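PDB 3QFE: putative dihydrodipicolinate synthase family protein from Coccidioides immitis, which belongs to the dihydrodipicolinate synthase family of parallel beta/alpha (TIM) barrel proteins, its own function not being established here. Local coordinates for residues A[272-276]-A[277-281]; A[100-104]-A[105-109]. One frame throughout, in Å; residues are numbered along the deposited sequence.

In the fold
Both contacts are local helix ends, each closed by a glycine of positive phi in a Schellman motif. Along the chain contact 2 comes first: residues 100-109 end helix 92-105 and turn through a short loop into strand 109-112, the fourth strand of the eight-stranded barrel. Over 160 residues later, after the barrel strands are complete, contact 1 ends the short helix 273-276. The two neither nest nor cross but follow in series; the centres of contact 1 and contact 2 lie 28 Å apart. Contact 2 joins an outer helix to the barrel sheet, whereas contact 1 joins the short helices 273-276 and 282-285 through a turn that packs on helix 31-42.

Contact 1 (A[272-276]-A[277-281]); sequences FSAKA and AGIED
With chi1 at -66°, I279 sets CG1 beside its own backbone N and anti to the carbonyl carbon, and chi2 of 156° extends the chain to place CD1 4.3 Å from A274 CB. The branch thus runs past the carbonyl of A274, and I279 CB lies 3.6 Å from A274 O. That oxygen accepts two N-H groups: I279 N at 3.1 Å, nearly straight (164°), and A277 N in a weak bond. A277 N makes its shorter bond to S273 O, 2.9 Å away. G278 leaves the helix with positive phi, and its N donates to K275 O at 2.9 Å; this bond and that from I279 N to A274 O together form a Schellman motif, with the A274-I279 side-chain contact as its apolar component. A277 CB follows its N to the same two carbonyls, 3.4 Å from S273 O and from A274 O. Upstream, S273 OG is hydrogen-bonded to N223 O and A269 O. The turn rests on helix 31-42, where Y37 meets S273 and I279 and Y40 meets A276 and A277. F21, in a loop, touches A274 and I279, and helix 282-285 follows, with A282 against A274 and K285 against I279.

Contact 2 (A[100-104]-A[105-109]); sequences NDASV and AGANY
Two backbone N-H groups converge on A102 O: A107 N donates at 3.0 Å with a fairly straight N-H (162°), and G106 N adds a weak bond. One residue earlier on each side, A105 N closes a regular helical bond to D101 O at 2.9 Å, and A105 CB lies 3.4 Å from that same oxygen. G106 N is shared, since it also donates to S103 O, 3.2 Å away. A water donates to S103 O at 2.8 Å; its further approach to A107 O is suspiciously short, so a bridge from the helix end to the departing chain remains doubtful. The apolar half of the turn is a pair of methyls: A107 points its CB toward the helix, 4.1 Å from A102 CB, and I70 of helix 63-77 and A85 of strand 83-86 touch both. On the outer flank the anti setting of V104 CG1 relative to the backbone N (chi1 175°) lays that methyl alongside A105 N, 3.9 Å away. The carboxylate of D101 turns elsewhere, to a salt bridge with R63, and R74 takes G106 O and N108 OD1. With G106 at phi 110°, the bonds from A107 N to A102 O and from G106 N to S103 O form a Schellman motif, the A102-A107 contact being its apolar component, here at an alpha-to-beta connection of the TIM barrel, where the chain turns from helix 92-105 into strand 109-112.

Contact 1 (A[272-276]-A[277-281])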
loop_
_atom_site.group_PDB
_atom_site.type_symbol
_atom_site.label_atom_id
_atom_site.label_comp_id
_atom_site.label_asym_id
_atom_site.label_seq_id
_atom_site.Cartn_x
_atom_site.Cartn_y
_atom_site.Cartn_z
ATOM N N PHE A 272 -17.488 1.192 -5.455
ATOM C CA PHE A 272 -17.681 0.148 -4.475
ATOM C C PHE A 272 -17.430 0.668 -3.072
ATOM O O PHE A 272 -18.376 1.084 -2.399
ATOM C CB PHE A 272 -16.872 -1.099 -4.831
ATOM C CG PHE A 272 -17.305 -1.726 -6.126
ATOM C CD1 PHE A 272 -18.609 -2.236 -6.271
ATOM C CD2 PHE A 272 -16.432 -1.787 -7.221
ATOM C CE1 PHE A 272 -19.039 -2.815 -7.493
ATOM C CE2 PHE A 272 -16.838 -2.370 -8.446
ATOM C CZ PHE A 272 -18.148 -2.881 -8.585
ATOM N N SER A 273 -16.169 0.705 -2.655
ATOM C CA SER A 273 -15.825 1.091 -1.282
ATOM C C SER A 273 -16.187 2.533 -0.886
ATOM O O SER A 273 -16.669 2.761 0.223
ATOM C CB SER A 273 -14.337 0.860 -1.033
ATOM O OG SER A 273 -13.613 1.699 -1.900
ATOM N N ALA A 274 -15.951 3.495 -1.770
ATOM C CA ALA A 274 -16.257 4.899 -1.462
ATOM C C ALA A 274 -17.759 5.121 -1.268
ATOM O O ALA A 274 -18.171 5.792 -0.326
ATOM C CB ALA A 274 -15.696 5.847 -2.527
ATOM N N LYS A 275 -18.575 4.544 -2.146
ATOM C CA LYS A 275 -20.021 4.523 -1.954
ATOM C C LYS A 275 -20.382 3.820 -0.652
ATOM O O LYS A 275 -21.220 4.335 0.116
ATOM C CB LYS A 275 -20.766 3.889 -3.158
ATOM C CG LYS A 275 -22.299 3.912 -3.005
ATOM C CD LYS A 275 -22.997 3.056 -4.041
ATOM C CE LYS A 275 -23.666 3.871 -5.158
ATOM N NZ LYS A 275 -24.708 3.015 -5.879
ATOM N N ALA A 276 -19.745 2.685 -0.352
ATOM C CA ALA A 276 -20.065 2.011 0.924
ATOM C C ALA A 276 -19.730 2.908 2.122
ATOM O O ALA A 276 -20.343 2.776 3.186
ATOM C CB ALA A 276 -19.349 0.667 1.068
ATOM N N ALA A 277 -18.748 3.794 1.934
ATOM C CA ALA A 277 -18.281 4.710 2.958
ATOM C C ALA A 277 -19.144 5.983 3.021
ATOM O O ALA A 277 -18.853 6.891 3.789
ATOM C CB ALA A 277 -16.804 5.062 2.711
ATOM N N GLY A 278 -20.197 6.041 2.205
ATOM C CA GLY A 278 -21.106 7.185 2.200
ATOM C C GLY A 278 -20.511 8.496 1.685
ATOM O O GLY A 278 -20.876 9.588 2.144
ATOM N N ILE A 279 -19.605 8.387 0.721
ATOM C CA ILE A 279 -19.014 9.565 0.106
ATOM C C ILE A 279 -19.802 9.872 -1.161
ATOM O O ILE A 279 -19.894 9.021 -2.057
ATOM C CB ILE A 279 -17.530 9.325 -0.208
ATOM C CG1 ILE A 279 -16.746 9.168 1.104
ATOM C CG2 ILE A 279 -16.961 10.437 -1.077
ATOM C CD1 ILE A 279 -15.441 8.377 0.957
ATOM N N GLU A 280 -20.404 11.057 -1.203
ATOM C CA GLU A 280 -21.204 11.511 -2.350
ATOM C C GLU A 280 -20.304 11.906 -3.540
ATOM O O GLU A 280 -19.176 12.400 -3.330
ATOM C CB GLU A 280 -22.053 12.721 -1.941
ATOM C CG GLU A 280 -23.252 12.387 -1.020
ATOM C CD GLU A 280 -24.312 13.491 -1.013
ATOM O OE1 GLU A 280 -25.521 13.166 -1.185
ATOM O OE2 GLU A 280 -23.936 14.685 -0.858
ATOM N N ASP A 281 -20.797 11.690 -4.769
ATOM C CA ASP A 281 -20.084 12.085 -6.001
ATOM C C ASP A 281 -18.671 11.491 -6.028
ATOM O O ASP A 281 -17.722 12.162 -6.442
ATOM C CB ASP A 281 -19.941 13.621 -6.140
ATOM C CG ASP A 281 -21.228 14.402 -5.801
ATOM O OD1 ASP A 281 -22.331 14.105 -6.348
ATOM O OD2 ASP A 281 -21.101 15.360 -5.002
#

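Contact 2 (A[100-104]-A[105-109])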
loop_
_atom_site.group_PDB
_atom_site.type_symbol
_atom_site.label_atom_id
_atom_site.label_comp_id
_atom_site.label_asym_id
_atom_site.label_seq_id
_atom_site.Cartn_x
_atom_site.Cartn_y
_atom_site.Cartn_z
ATOM N N ASN A 100 10.751 13.401 7.775
ATOM C CA ASN A 100 10.511 14.253 8.918
ATOM C C ASN A 100 9.086 14.807 8.946
ATOM O O ASN A 100 8.472 14.879 10.006
ATOM C CB ASN A 100 11.586 15.348 9.004
ATOM C CG ASN A 100 12.902 14.805 9.546
ATOM O OD1 ASN A 100 12.940 14.204 10.625
ATOM N ND2 ASN A 100 13.969 14.975 8.794
ATOM N N ASP A 101 8.564 15.174 7.775
ATOM C CA ASP A 101 7.165 15.593 7.673
ATOM C C ASP A 101 6.249 14.466 8.129
ATOM O O ASP A 101 5.307 14.723 8.887
ATOM C CB ASP A 101 6.797 15.994 6.241
ATOM C CG ASP A 101 7.423 17.323 5.830
ATOM O OD1 ASP A 101 7.993 18.030 6.693
ATOM O OD2 ASP A 101 7.341 17.659 4.637
ATOM N N ALA A 102 6.540 13.239 7.682
ATOM C CA ALA A 102 5.728 12.058 8.010
ATOM C C ALA A 102 5.723 11.786 9.502
ATOM O O ALA A 102 4.691 11.458 10.086
ATOM C CB ALA A 102 6.212 10.800 7.232
ATOM N N SER A 103 6.897 11.926 10.100
ATOM C CA SER A 103 7.062 11.712 11.514
ATOM C C SER A 103 6.194 12.690 12.293
ATOM O O SER A 103 5.399 12.272 13.140
ATOM C CB SER A 103 8.528 11.868 11.886
ATOM O OG SER A 103 8.705 11.617 13.260
ATOM N N VAL A 104 6.323 13.978 11.986
ATOM C CA VAL A 104 5.500 15.006 12.637
ATOM C C VAL A 104 3.976 14.757 12.416
ATOM O O VAL A 104 3.179 14.947 13.313
ATOM C CB VAL A 104 5.925 16.466 12.209
ATOM C CG1 VAL A 104 4.979 17.533 12.803
ATOM C CG2 VAL A 104 7.385 16.769 12.642
ATOM N N ALA A 105 3.597 14.275 11.247
ATOM C CA ALA A 105 2.183 14.118 10.935
ATOM C C ALA A 105 1.571 12.851 11.552
ATOM O O ALA A 105 0.372 12.678 11.518
ATOM C CB ALA A 105 1.968 14.172 9.438
ATOM N N GLY A 106 2.402 11.979 12.120
ATOM C CA GLY A 106 1.927 10.815 12.849
ATOM C C GLY A 106 2.133 9.429 12.251
ATOM O O GLY A 106 1.563 8.472 12.763
ATOM N N ALA A 107 2.917 9.280 11.182
ATOM C CA ALA A 107 3.203 7.943 10.616
ATOM C C ALA A 107 4.006 7.043 11.586
ATOM O O ALA A 107 4.680 7.564 12.485
ATOM C CB ALA A 107 3.917 8.072 9.291
ATOM N N ASN A 108 3.904 5.708 11.447
ATOM C CA ASN A 108 4.694 4.776 12.287
ATOM C C ASN A 108 5.934 4.278 11.546
ATOM O O ASN A 108 6.973 3.970 12.165
ATOM C CB ASN A 108 3.883 3.548 12.730
ATOM C CG ASN A 108 2.563 3.908 13.381
ATOM O OD1 ASN A 108 1.496 3.741 12.784
ATOM N ND2 ASN A 108 2.620 4.397 14.596
ATOM N N TYR A 109 5.808 4.189 10.220
ATOM C CA TYR A 109 6.864 3.683 9.371
ATOM C C TYR A 109 6.944 4.509 8.093
ATOM O O TYR A 109 5.942 5.109 7.645
ATOM C CB TYR A 109 6.574 2.230 8.979
ATOM C CG TYR A 109 6.023 1.335 10.076
ATOM C CD1 TYR A 109 6.838 0.844 11.096
ATOM C CD2 TYR A 109 4.708 0.956 10.066
ATOM C CE1 TYR A 109 6.337 0.010 12.076
ATOM C CE2 TYR A 109 4.188 0.117 11.046
ATOM C CZ TYR A 109 4.999 -0.355 12.037
ATOM O OH TYR A 109 4.445 -1.177 12.992
HETATM O O HOH W 1 5.064 9.603 13.928
#